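Local coordinates for pyrroline carboxylate reductase (Plasmodium falciparum, PDB 2RCY), which catalyses the NAD(P)H-dependent reduction of 1-pyrroline-5-carboxylate to proline, the last step of proline synthesis, at the interface of chains A and B. Residues are numbered along the deposited sequence; one frame, centred on the assembly and turned at random. Chains: chain A/B, Pyrroline carboxylate reductase.

The interface of chains A and B. Residues chain A 235, 238-239, 241; chain B 238, 241, 243-244.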
loop_
_atom_site.group_PDB
_atom_site.type_symbol
_atom_site.label_atom_id
_atom_site.label_comp_id
_atom_site.label_asym_id
_atom_site.label_seq_id
_atom_site.Cartn_x
_atom_site.Cartn_y
_atom_site.Cartn_z
ATOM N N TYR A 235 -12.172 -14.989 -2.042
ATOM C CA TYR A 235 -12.143 -13.728 -1.302
ATOM C C TYR A 235 -10.710 -13.221 -1.157
ATOM O O TYR A 235 -10.454 -12.017 -1.245
ATOM C CB TYR A 235 -12.767 -13.959 0.074
ATOM C CG TYR A 235 -12.964 -12.741 0.948
ATOM C CD1 TYR A 235 -13.887 -11.755 0.610
ATOM C CD2 TYR A 235 -12.262 -12.606 2.146
ATOM C CE1 TYR A 235 -14.083 -10.648 1.426
ATOM C CE2 TYR A 235 -12.453 -11.505 2.971
ATOM C CZ TYR A 235 -13.365 -10.531 2.604
ATOM O OH TYR A 235 -13.558 -9.437 3.413
ATOM N N GLU A 238 -9.473 -11.849 -4.517
ATOM C CA GLU A 238 -10.051 -10.525 -4.732
ATOM C C GLU A 238 -9.325 -9.462 -3.915
ATOM O O GLU A 238 -9.091 -8.353 -4.397
ATOM C CB GLU A 238 -11.546 -10.521 -4.387
ATOM C CG GLU A 238 -12.408 -11.419 -5.265
ATOM C CD GLU A 238 -12.338 -11.071 -6.743
ATOM O OE1 GLU A 238 -12.400 -12.007 -7.568
ATOM O OE2 GLU A 238 -12.233 -9.871 -7.086
ATOM N N LYS A 239 -8.978 -9.814 -2.679
ATOM C CA LYS A 239 -8.237 -8.939 -1.777
ATOM C C LYS A 239 -6.914 -8.506 -2.400
ATOM O O LYS A 239 -6.551 -7.330 -2.351
ATOM C CB LYS A 239 -7.981 -9.659 -0.448
ATOM C CG LYS A 239 -7.393 -8.787 0.654
ATOM C CD LYS A 239 -7.158 -9.601 1.918
ATOM C CE LYS A 239 -6.712 -8.727 3.081
ATOM N NZ LYS A 239 -5.334 -8.185 2.908
ATOM N N SER A 241 -6.080 -8.539 -5.559
ATOM C CA SER A 241 -6.266 -8.111 -6.950
ATOM C C SER A 241 -5.697 -9.100 -7.967
ATOM O O SER A 241 -4.919 -8.719 -8.846
ATOM C CB SER A 241 -5.672 -6.714 -7.176
ATOM O OG SER A 241 -6.238 -5.767 -6.293
ATOM N N GLU B 238 -10.887 -3.181 -10.780
ATOM C CA GLU B 238 -10.100 -4.359 -10.413
ATOM C C GLU B 238 -8.789 -3.983 -9.726
ATOM O O GLU B 238 -8.332 -4.682 -8.818
ATOM C CB GLU B 238 -9.817 -5.235 -11.641
ATOM C CG GLU B 238 -11.053 -5.866 -12.284
ATOM C CD GLU B 238 -11.879 -6.694 -11.314
ATOM O OE1 GLU B 238 -13.122 -6.576 -11.350
ATOM O OE2 GLU B 238 -11.295 -7.460 -10.517
ATOM N N SER B 241 -9.533 -3.097 -6.108
ATOM C CA SER B 241 -10.258 -4.175 -5.421
ATOM C C SER B 241 -11.722 -3.846 -5.099
ATOM O O SER B 241 -12.173 -4.038 -3.966
ATOM C CB SER B 241 -9.514 -4.598 -4.147
ATOM O OG SER B 241 -8.214 -5.069 -4.443
ATOM N N LYS B 243 -14.552 -5.340 -5.868
ATOM C CA LYS B 243 -15.314 -6.495 -5.395
ATOM C C LYS B 243 -15.034 -6.791 -3.922
ATOM O O LYS B 243 -15.966 -6.903 -3.124
ATOM C CB LYS B 243 -15.051 -7.734 -6.260
ATOM C CG LYS B 243 -15.782 -8.983 -5.772
ATOM C CD LYS B 243 -15.621 -10.161 -6.709
ATOM C CE LYS B 243 -16.782 -10.283 -7.673
ATOM N NZ LYS B 243 -16.726 -11.588 -8.377
ATOM N N TYR B 244 -13.751 -6.900 -3.574
ATOM C CA TYR B 244 -13.333 -7.146 -2.196
ATOM C C TYR B 244 -13.866 -6.082 -1.236
ATOM O O TYR B 244 -14.352 -6.413 -0.157
ATOM C CB TYR B 244 -11.807 -7.248 -2.079
ATOM C CG TYR B 244 -11.327 -7.227 -0.643
ATOM C CD1 TYR B 244 -11.386 -8.374 0.150
ATOM C CD2 TYR B 244 -10.837 -6.052 -0.068
ATOM C CE1 TYR B 244 -10.960 -8.354 1.474
ATOM C CE2 TYR B 244 -10.411 -6.023 1.255
ATOM C CZ TYR B 244 -10.475 -7.177 2.019
ATOM O OH TYR B 244 -10.053 -7.155 3.329
#
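Two copies of the helix-loop-helix junction of the dimerisation region, in which helix 229-239 leads through a short loop into helix 242-260, meet here across a two-fold axis; a dimer of this kind is likely a building block of the ten-chain assembly. The patch illustrates how a two-fold axis can bring a residue against its own copy, while contacts off the axis occur twice. In the loop, A:Ser241 OG and B:Ser241 OG meet tip to tip in a hydrogen bond of 2.8 Å whose donor is not settled. Each hydroxyl is set anti to its own carbonyl carbon (chi1 -57° in A:Ser241). B:Ser241 OG also makes a weak hydrogen bond of 3.4 Å to the carbonyl A:Glu238 O, and its twin repeats this, so the hydroxyl pair spans both helix ends.

Away from the axis, B:Tyr244 carries the packing. With CG anti to its backbone N (chi1 169°), its ring lies alongside A:Lys239, whose methylene CG sits over one face, 3.8 Å from the centroid of the B:Tyr244 ring and offset toward the rim. The lysine stays extended through CE and bends at chi4 (-70°), so the aliphatic stem does the touching. The rim of the same tyrosine crosses A:Tyr235 obliquely: B:Tyr244 CD1 stands 3.7 Å above the plane of the A:Tyr235 ring, near its margin.

A:Glu238, bent at chi2, meets the aliphatic part of B:Lys243 rather than its terminal amino group. A:Glu238 OE1 and B:Lys243 NZ are 4.4 Å apart, too far for contact, although their opposite charges may still attract. A:Glu238 OE2 also lies 4.3 Å from B:Glu238 OE2, a like-charge pair whose repulsion the nearby lysine may ease. The methylene B:Lys243 CD packs 3.4 Å from the carboxylate carbon A:Glu238 CD.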